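Local structure of putative glycoside hydrolase (Parabacteroides distasonis ATCC 8503, 3GYC) at residues R270-R275 with W320-D325; Y278-L283 with C327-I332. The protein is a putative glycoside hydrolase of the cellulase-like, TIM-barrel type, and so probably cleaves glycosidic bonds in carbohydrates, its substrate not being established. One frame throughout, in Å; residues are numbered along the deposited sequence.

How the interactions relate
Followed from the N terminus, the chain runs through helix 259-273, turns at once into helix 276-297, passes strand 301-303 and a long loop, and then enters helix 321-337. Interaction 1 closes the first loop, bringing 270-275 against 320-325 across 44 intervening residues; interaction 2 closes a second loop, 278-283 against 327-332, with 43 residues between. Because their segments alternate, the two loops cross rather than nest. Both rest on helix 321-337, with centres about 11 Å apart. The two successive helices are also joined directly: Tyr272 OH and Gln280 NE2 lie 2.8 Å apart in a probable hydrogen bond, so three helices are tied together on one flank of the barrel.

Interaction 1. Residues R270-R275 with W320-D325; sequences RVYRER and WDWVKD
Tyr272 and Trp322 form the tightly packed part of this contact. Their planes are 25° apart, but the centroid of the tyrosine ring and that of the indole six-membered ring are 5.3 Å apart, so the near-parallel rings barely overlap. The closest approach is Tyr272 CD2 to Trp322 CE3, 3.6 Å, while Tyr272 CB also approaches Trp322 CE3 and CZ3. With its CG between the backbone N and the carbonyl carbon (chi1 63°), Trp322 extends its indole beside the tyrosine. Val323 CG2 sits over the centre of one indole face.

The solvent side is looser and polar. Arg273 NH2 makes a salt bridge of 3.2 Å to Asp321 OD1, with guanidinium and carboxylate planes 84° apart, and a face of the guanidinium lies over Trp322 CB. A water linking Arg273 NH2 to Asp325 OD2 extends this rim, and Glu269 pairs with Arg273 NE. Were Trp322 an alanine, the Tyr272 ring would probably lose its aromatic neighbour and a gap open between the helices.

Helix 259-273 thus meets the start of helix 321-337, with Phe245 of helix 240-249 and the loop residues Leu309 and Tyr312 also packing on the indole.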
ATOM      1  N   ARG A 270     -24.423  -3.348 -11.267  1.00 15.88           N
ATOM      2  CA  ARG A 270     -25.830  -3.597 -10.904  0.50 15.56           C
ATOM      3  C   ARG A 270     -26.001  -3.654  -9.397  1.00 14.74           C
ATOM      4  O   ARG A 270     -26.859  -2.974  -8.856  1.00 15.24           O
ATOM      5  CB  ARG A 270     -26.382  -4.904 -11.514  0.50 15.58           C
ATOM      6  CG  ARG A 270     -27.810  -5.259 -11.027  0.50 16.07           C
ATOM      7  CD  ARG A 270     -28.272  -6.686 -11.410  0.50 15.81           C
ATOM      8  NE  ARG A 270     -27.321  -7.708 -10.947  0.50 15.46           N
ATOM      9  CZ  ARG A 270     -27.381  -8.322  -9.767  0.50 14.93           C
ATOM     10  NH1 ARG A 270     -28.367  -8.050  -8.907  0.50 14.38           N
ATOM     11  NH2 ARG A 270     -26.457  -9.228  -9.456  0.50 13.87           N
ATOM     12  N   VAL A 271     -25.204  -4.483  -8.728  1.00 13.09           N
ATOM     13  CA  VAL A 271     -25.271  -4.636  -7.277  1.00 12.21           C
ATOM     14  C   VAL A 271     -25.067  -3.292  -6.566  1.00 14.01           C
ATOM     15  O   VAL A 271     -25.759  -2.996  -5.606  1.00 11.79           O
ATOM     16  CB  VAL A 271     -24.271  -5.708  -6.778  1.00 11.54           C
ATOM     17  CG1 VAL A 271     -24.079  -5.629  -5.260  1.00 10.61           C
ATOM     18  CG2 VAL A 271     -24.754  -7.104  -7.215  1.00 10.03           C
ATOM     19  N   TYR A 272     -24.132  -2.485  -7.058  1.00 12.82           N
ATOM     20  CA  TYR A 272     -23.899  -1.167  -6.474  1.00 13.64           C
ATOM     21  C   TYR A 272     -25.045  -0.180  -6.732  1.00 13.59           C
ATOM     22  O   TYR A 272     -25.537   0.456  -5.807  1.00 12.53           O
ATOM     23  CB  TYR A 272     -22.591  -0.578  -6.982  1.00 14.05           C
ATOM     24  CG  TYR A 272     -22.396   0.838  -6.545  1.00 14.36           C
ATOM     25  CD1 TYR A 272     -22.092   1.135  -5.225  1.00 14.95           C
ATOM     26  CD2 TYR A 272     -22.551   1.884  -7.442  1.00 14.53           C
ATOM     27  CE1 TYR A 272     -21.950   2.446  -4.805  1.00 15.60           C
ATOM     28  CE2 TYR A 272     -22.394   3.196  -7.046  1.00 15.19           C
ATOM     29  CZ  TYR A 272     -22.096   3.478  -5.723  1.00 16.11           C
ATOM     30  OH  TYR A 272     -21.960   4.796  -5.317  1.00 17.69           O
ATOM     31  N   ARG A 273     -25.460  -0.040  -7.984  1.00 13.00           N
ATOM     32  CA  ARG A 273     -26.474   0.940  -8.318  1.00 14.15           C
ATOM     33  C   ARG A 273     -27.864   0.603  -7.791  1.00 14.03           C
ATOM     34  O   ARG A 273     -28.762   1.451  -7.823  1.00 13.94           O
ATOM     35  CB  ARG A 273     -26.514   1.193  -9.818  1.00 14.80           C
ATOM     36  CG  ARG A 273     -25.282   1.899 -10.300  1.00 15.88           C
ATOM     37  CD  ARG A 273     -25.566   2.556 -11.623  1.00 16.97           C
ATOM     38  NE  ARG A 273     -24.337   3.013 -12.265  1.00 17.10           N
ATOM     39  CZ  ARG A 273     -23.687   4.129 -11.947  1.00 18.29           C
ATOM     40  NH1 ARG A 273     -24.121   4.927 -10.983  1.00 18.46           N
ATOM     41  NH2 ARG A 273     -22.589   4.450 -12.606  1.00 19.35           N
ATOM     42  N   GLU A 274     -28.022  -0.617  -7.282  1.00 13.91           N
ATOM     43  CA  GLU A 274     -29.287  -1.067  -6.696  1.00 15.15           C
ATOM     44  C   GLU A 274     -29.517  -0.276  -5.405  1.00 14.25           C
ATOM     45  O   GLU A 274     -30.666  -0.020  -5.018  1.00 11.84           O
ATOM     46  CB  GLU A 274     -29.174  -2.558  -6.376  1.00 16.64           C
ATOM     47  CG  GLU A 274     -30.229  -3.405  -6.978  1.00 18.28           C
ATOM     48  CD  GLU A 274     -29.800  -4.867  -7.096  1.00 19.06           C
ATOM     49  OE1 GLU A 274     -29.131  -5.319  -6.147  1.00 20.16           O
ATOM     50  OE2 GLU A 274     -30.141  -5.556  -8.110  1.00 18.54           O
ATOM     51  N   ARG A 275     -28.423   0.112  -4.739  1.00 13.81           N
ATOM     52  CA  ARG A 275     -28.520   0.824  -3.463  1.00 13.79           C
ATOM     53  C   ARG A 275     -27.194   1.475  -3.070  1.00 13.52           C
ATOM     54  O   ARG A 275     -26.584   1.088  -2.080  1.00 12.65           O
ATOM     55  CB  ARG A 275     -28.984  -0.142  -2.366  1.00 14.14           C
ATOM     56  CG  ARG A 275     -28.260  -1.482  -2.322  1.00 14.07           C
ATOM     57  CD  ARG A 275     -28.538  -2.212  -1.018  1.00 14.52           C
ATOM     58  NE  ARG A 275     -27.899  -3.514  -0.996  1.00 14.64           N
ATOM     59  CZ  ARG A 275     -27.840  -4.340   0.052  1.00 16.36           C
ATOM     60  NH1 ARG A 275     -28.378  -4.033   1.235  1.00 15.85           N
ATOM     61  NH2 ARG A 275     -27.215  -5.507  -0.087  1.00 17.29           N
ATOM     62  N   TRP A 320     -15.603   2.801 -15.200  1.00 11.59           N
ATOM     63  CA  TRP A 320     -14.888   3.343 -14.058  1.00 12.52           C
ATOM     64  C   TRP A 320     -15.668   4.374 -13.303  1.00 12.58           C
ATOM     65  O   TRP A 320     -15.283   4.709 -12.186  1.00 13.20           O
ATOM     66  CB  TRP A 320     -13.573   3.993 -14.505  1.00 12.96           C
ATOM     67  CG  TRP A 320     -12.525   3.014 -14.924  1.00 12.88           C
ATOM     68  CD1 TRP A 320     -12.339   2.510 -16.169  1.00 14.23           C
ATOM     69  CD2 TRP A 320     -11.520   2.415 -14.097  1.00 10.79           C
ATOM     70  NE1 TRP A 320     -11.263   1.662 -16.176  1.00 13.71           N
ATOM     71  CE2 TRP A 320     -10.766   1.560 -14.910  1.00 12.05           C
ATOM     72  CE3 TRP A 320     -11.201   2.508 -12.746  1.00 11.61           C
ATOM     73  CZ2 TRP A 320      -9.675   0.825 -14.423  1.00 10.35           C
ATOM     74  CZ3 TRP A 320     -10.095   1.785 -12.254  1.00 11.47           C
ATOM     75  CH2 TRP A 320      -9.380   0.929 -13.088  1.00  9.96           C
ATOM     76  N   ASP A 321     -16.745   4.902 -13.881  1.00 13.20           N
ATOM     77  CA  ASP A 321     -17.445   5.995 -13.214  1.00 15.02           C
ATOM     78  C   ASP A 321     -17.922   5.758 -11.788  1.00 13.84           C
ATOM     79  O   ASP A 321     -17.622   6.560 -10.890  1.00 13.74           O
ATOM     80  CB  ASP A 321     -18.540   6.636 -14.096  1.00 16.39           C
ATOM     81  CG  ASP A 321     -19.687   5.690 -14.481  1.00 18.56           C
ATOM     82  OD1 ASP A 321     -19.758   4.496 -14.091  1.00 19.29           O
ATOM     83  OD2 ASP A 321     -20.552   6.204 -15.216  1.00 19.78           O
ATOM     84  N   TRP A 322     -18.619   4.652 -11.556  1.00 11.85           N
ATOM     85  CA  TRP A 322     -19.127   4.359 -10.222  1.00 12.59           C
ATOM     86  C   TRP A 322     -18.025   4.006  -9.220  1.00 13.03           C
ATOM     87  O   TRP A 322     -18.171   4.245  -7.994  1.00 11.28           O
ATOM     88  CB  TRP A 322     -20.215   3.282 -10.270  1.00 13.47           C
ATOM     89  CG  TRP A 322     -19.749   1.963 -10.759  1.00 13.57           C
ATOM     90  CD1 TRP A 322     -19.596   1.561 -12.071  1.00 14.72           C
ATOM     91  CD2 TRP A 322     -19.410   0.833  -9.953  1.00 14.94           C
ATOM     92  NE1 TRP A 322     -19.151   0.259 -12.112  1.00 13.60           N
ATOM     93  CE2 TRP A 322     -19.032  -0.213 -10.832  1.00 14.66           C
ATOM     94  CE3 TRP A 322     -19.376   0.599  -8.570  1.00 15.58           C
ATOM     95  CZ2 TRP A 322     -18.637  -1.456 -10.368  1.00 14.63           C
ATOM     96  CZ3 TRP A 322     -18.964  -0.625  -8.119  1.00 15.88           C
ATOM     97  CH2 TRP A 322     -18.595  -1.638  -9.012  1.00 15.59           C
ATOM     98  N   VAL A 323     -16.911   3.464  -9.732  1.00 12.14           N
ATOM     99  CA  VAL A 323     -15.769   3.150  -8.910  1.00 12.82           C
ATOM    100  C   VAL A 323     -15.090   4.464  -8.467  1.00 12.87           C
ATOM    101  O   VAL A 323     -14.733   4.622  -7.275  1.00 13.31           O
ATOM    102  CB  VAL A 323     -14.759   2.242  -9.681  1.00 13.11           C
ATOM    103  CG1 VAL A 323     -13.545   2.029  -8.863  1.00 12.40           C
ATOM    104  CG2 VAL A 323     -15.463   0.891 -10.035  1.00 10.82           C
ATOM    105  N   LYS A 324     -14.982   5.427  -9.391  1.00 12.82           N
ATOM    106  CA  LYS A 324     -14.415   6.750  -9.075  1.00 12.76           C
ATOM    107  C   LYS A 324     -15.293   7.473  -8.039  1.00 14.19           C
ATOM    108  O   LYS A 324     -14.802   8.189  -7.176  1.00 13.23           O
ATOM    109  CB  LYS A 324     -14.214   7.588 -10.349  1.00 13.68           C
ATOM    110  CG  LYS A 324     -13.076   7.132 -11.258  1.00 15.17           C
ATOM    111  CD  LYS A 324     -13.039   7.762 -12.656  1.00 15.36           C
ATOM    112  CE  LYS A 324     -12.949   9.282 -12.613  1.00 16.62           C
ATOM    113  NZ  LYS A 324     -12.965   9.929 -13.969  1.00 16.33           N
ATOM    114  N   ASP A 325     -16.613   7.315  -8.156  1.00 14.21           N
ATOM    115  CA  ASP A 325     -17.524   7.896  -7.193  1.00 14.81           C
ATOM    116  C   ASP A 325     -17.215   7.415  -5.772  1.00 13.16           C
ATOM    117  O   ASP A 325     -17.198   8.211  -4.828  1.00 10.01           O
ATOM    118  CB  ASP A 325     -18.974   7.551  -7.555  1.00 16.10           C
ATOM    119  CG  ASP A 325     -19.521   8.377  -8.737  1.00 18.21           C
ATOM    120  OD1 ASP A 325     -18.877   9.361  -9.141  1.00 19.97           O
ATOM    121  OD2 ASP A 325     -20.631   8.066  -9.236  1.00 17.63           O
TER
HETATM  122  O   HOH W   1     -21.324   7.380 -12.117  1.00 28.14           O

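Interaction 2. Residues Y278-L283 with C327-I332; sequences YWQKLL and CELGTI
Leu329 meets Gln280 through a single methyl group, and this apolar contact is the closer of the two contacts between 278-283 and 327-332. Leu329 CD2 lies 3.5 Å from Gln280 CB and 3.6 Å from Gln280 CG, so the methyl rests against the aliphatic root of the glutamine, while the amide carbon and OE1 stand farther off. The two side chains cross at about a right angle. Leu329 holds CG anti to its backbone N (chi1 176°), which directs the isobutyl group across to helix 276-297.

A second apolar contact involves backbone as well as side chain. Leu283 CD2 comes to 4.2 Å from Gly330 CA. The CA atoms of Leu283 and Gly330 are 7.0 Å apart, compared with 7.8 Å for those of Gln280 and Leu329, so the backbones are nearer at the glycine, where there is no side chain to intervene. Ile235, in a loop, also packs on Leu283.

The polar interactions lie within each helix or lead outward. The amide end of Gln280 is engaged by Tyr272 of the preceding helix. In helix 321-337, Thr331 OG1 donates to Cys327 O at 2.8 Å, from 37° above the carbonyl plane, and the backbone N of Thr331 reaches the same oxygen from the opposite face. Two donors therefore grip that carbonyl, and the threonine hydroxyl is satisfied within its own helix.

Helix 276-297 leads into strand 301-303, and helix 321-337 into strand 340-343, and these two strands are neighbours in the parallel sheet. The contact packs side by side two helices that precede neighbouring strands, consistent with the TIM-barrel fold of this cellulase-like family.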
ATOM      1  N   TYR A 278     -26.417   2.550   0.630  1.00 13.89           N
ATOM      2  CA  TYR A 278     -26.076   1.460   1.551  1.00 13.79           C
ATOM      3  C   TYR A 278     -24.588   1.126   1.500  1.00 13.41           C
ATOM      4  O   TYR A 278     -23.947   0.930   2.542  1.00 12.58           O
ATOM      5  CB  TYR A 278     -26.864   0.199   1.217  1.00 15.25           C
ATOM      6  CG  TYR A 278     -26.460  -1.014   2.024  1.00 16.13           C
ATOM      7  CD1 TYR A 278     -26.922  -1.192   3.315  1.00 16.49           C
ATOM      8  CD2 TYR A 278     -25.611  -1.991   1.487  1.00 17.31           C
ATOM      9  CE1 TYR A 278     -26.555  -2.299   4.068  1.00 16.77           C
ATOM     10  CE2 TYR A 278     -25.237  -3.102   2.239  1.00 17.17           C
ATOM     11  CZ  TYR A 278     -25.722  -3.252   3.520  1.00 16.51           C
ATOM     12  OH  TYR A 278     -25.382  -4.349   4.273  1.00 16.16           O
ATOM     13  N   TRP A 279     -24.050   1.066   0.288  1.00 12.79           N
ATOM     14  CA  TRP A 279     -22.624   0.744   0.107  1.00 12.02           C
ATOM     15  C   TRP A 279     -21.762   1.868   0.601  1.00 13.10           C
ATOM     16  O   TRP A 279     -20.766   1.633   1.281  1.00 12.23           O
ATOM     17  CB  TRP A 279     -22.314   0.432  -1.353  1.00 10.95           C
ATOM     18  CG  TRP A 279     -23.097  -0.766  -1.850  1.00 10.51           C
ATOM     19  CD1 TRP A 279     -24.053  -0.785  -2.840  1.00  9.88           C
ATOM     20  CD2 TRP A 279     -23.026  -2.097  -1.341  1.00  9.74           C
ATOM     21  NE1 TRP A 279     -24.533  -2.056  -3.006  1.00  9.96           N
ATOM     22  CE2 TRP A 279     -23.920  -2.881  -2.099  1.00  8.98           C
ATOM     23  CE3 TRP A 279     -22.276  -2.710  -0.336  1.00  9.00           C
ATOM     24  CZ2 TRP A 279     -24.102  -4.236  -1.862  1.00  9.58           C
ATOM     25  CZ3 TRP A 279     -22.456  -4.062  -0.113  1.00  9.55           C
ATOM     26  CH2 TRP A 279     -23.364  -4.807  -0.864  1.00  9.65           C
ATOM     27  N   GLN A 280     -22.161   3.087   0.255  1.00 14.57           N
ATOM     28  CA  GLN A 280     -21.456   4.279   0.675  1.00 14.90           C
ATOM     29  C   GLN A 280     -21.412   4.375   2.194  1.00 14.62           C
ATOM     30  O   GLN A 280     -20.377   4.750   2.739  1.00 14.46           O
ATOM     31  CB  GLN A 280     -22.061   5.532   0.045  1.00 15.43           C
ATOM     32  CG  GLN A 280     -21.836   5.618  -1.467  1.00 17.07           C
ATOM     33  CD  GLN A 280     -22.676   6.702  -2.110  1.00 18.23           C
ATOM     34  OE1 GLN A 280     -23.009   7.674  -1.463  1.00 20.95           O
ATOM     35  NE2 GLN A 280     -23.009   6.548  -3.385  1.00 18.64           N
ATOM     36  N   LYS A 281     -22.494   3.986   2.874  1.00 14.42           N
ATOM     37  CA  LYS A 281     -22.526   4.065   4.351  1.00 14.27           C
ATOM     38  C   LYS A 281     -21.586   3.027   4.976  1.00 13.38           C
ATOM     39  O   LYS A 281     -20.912   3.331   5.951  1.00 11.72           O
ATOM     40  CB  LYS A 281     -23.954   3.979   4.929  1.00 12.51           C
ATOM     41  N   LEU A 282     -21.537   1.815   4.427  1.00 13.97           N
ATOM     42  CA  LEU A 282     -20.577   0.809   4.911  1.00 14.66           C
ATOM     43  C   LEU A 282     -19.143   1.348   4.843  1.00 13.63           C
ATOM     44  O   LEU A 282     -18.369   1.240   5.801  1.00 13.37           O
ATOM     45  CB  LEU A 282     -20.669  -0.493   4.093  1.00 14.44           C
ATOM     46  CG  LEU A 282     -21.948  -1.309   4.231  1.00 14.67           C
ATOM     47  CD1 LEU A 282     -21.906  -2.589   3.339  1.00 13.01           C
ATOM     48  CD2 LEU A 282     -22.165  -1.660   5.689  1.00 14.81           C
ATOM     49  N   LEU A 283     -18.798   1.960   3.712  1.00 13.69           N
ATOM     50  CA  LEU A 283     -17.453   2.549   3.518  1.00 13.32           C
ATOM     51  C   LEU A 283     -17.130   3.667   4.540  1.00 14.85           C
ATOM     52  O   LEU A 283     -16.143   3.564   5.293  1.00 14.97           O
ATOM     53  CB  LEU A 283     -17.326   3.117   2.109  1.00 12.31           C
ATOM     54  CG  LEU A 283     -15.979   3.778   1.752  1.00 12.43           C
ATOM     55  CD1 LEU A 283     -14.841   2.841   2.091  1.00 10.05           C
ATOM     56  CD2 LEU A 283     -16.044   4.160   0.276  1.00 12.89           C
ATOM     57  N   CYS A 327     -14.386   6.107  -4.802  1.00 12.42           N
ATOM     58  CA  CYS A 327     -13.038   6.568  -4.435  1.00 13.32           C
ATOM     59  C   CYS A 327     -13.037   8.014  -3.988  1.00 12.82           C
ATOM     60  O   CYS A 327     -12.387   8.355  -3.020  1.00 10.72           O
ATOM     61  CB  CYS A 327     -12.083   6.365  -5.578  1.00 14.30           C
ATOM     62  SG  CYS A 327     -11.725   4.560  -5.690  1.00 19.62           S
ATOM     63  N   GLU A 328     -13.811   8.849  -4.669  1.00 13.46           N
ATOM     64  CA  GLU A 328     -13.901  10.248  -4.324  1.00 15.88           C
ATOM     65  C   GLU A 328     -14.486  10.367  -2.905  1.00 15.49           C
ATOM     66  O   GLU A 328     -13.949  11.103  -2.052  1.00 14.32           O
ATOM     67  CB  GLU A 328     -14.782  10.972  -5.351  1.00 18.52           C
ATOM     68  CG  GLU A 328     -14.955  12.459  -5.112  1.00 22.41           C
ATOM     69  CD  GLU A 328     -15.806  13.133  -6.157  1.00 25.04           C
ATOM     70  OE1 GLU A 328     -15.877  12.647  -7.303  1.00 29.02           O
ATOM     71  OE2 GLU A 328     -16.412  14.178  -5.834  1.00 29.01           O
ATOM     72  N   LEU A 329     -15.573   9.636  -2.657  1.00 12.21           N
ATOM     73  CA  LEU A 329     -16.218   9.673  -1.352  1.00 12.78           C
ATOM     74  C   LEU A 329     -15.252   9.242  -0.250  1.00 11.95           C
ATOM     75  O   LEU A 329     -15.104   9.932   0.773  1.00 10.55           O
ATOM     76  CB  LEU A 329     -17.472   8.802  -1.335  1.00 11.50           C
ATOM     77  CG  LEU A 329     -18.171   8.685   0.010  1.00 12.28           C
ATOM     78  CD1 LEU A 329     -18.702  10.042   0.451  1.00 11.81           C
ATOM     79  CD2 LEU A 329     -19.308   7.668  -0.049  1.00 12.90           C
ATOM     80  N   GLY A 330     -14.581   8.113  -0.476  1.00 11.97           N
ATOM     81  CA  GLY A 330     -13.613   7.580   0.473  1.00 10.75           C
ATOM     82  C   GLY A 330     -12.539   8.597   0.790  1.00 11.78           C
ATOM     83  O   GLY A 330     -12.250   8.866   1.973  1.00 11.93           O
ATOM     84  N   THR A 331     -11.966   9.183  -0.267  1.00 11.51           N
ATOM     85  CA  THR A 331     -10.878  10.150  -0.126  1.00 10.85           C
ATOM     86  C   THR A 331     -11.265  11.357   0.722  1.00 11.53           C
ATOM     87  O   THR A 331     -10.589  11.661   1.698  1.00 10.49           O
ATOM     88  CB  THR A 331     -10.388  10.657  -1.488  1.00 11.06           C
ATOM     89  OG1 THR A 331      -9.988   9.550  -2.301  1.00  9.39           O
ATOM     90  CG2 THR A 331      -9.217  11.590  -1.308  1.00  9.96           C
ATOM     91  N   ILE A 332     -12.365  12.012   0.330  1.00 11.64           N
ATOM     92  CA  ILE A 332     -12.874  13.197   1.015  1.00 13.09           C
ATOM     93  C   ILE A 332     -13.253  12.895   2.472  1.00 11.49           C
ATOM     94  O   ILE A 332     -13.002  13.713   3.358  1.00 12.13           O
ATOM     95  CB  ILE A 332     -14.063  13.828   0.208  1.00 14.07           C
ATOM     96  CG1 ILE A 332     -13.527  14.445  -1.107  1.00 14.03           C
ATOM     97  CG2 ILE A 332     -14.765  14.886   1.019  1.00 14.44           C
ATOM     98  CD1 ILE A 332     -14.652  14.859  -2.089  1.00 14.75           C
TER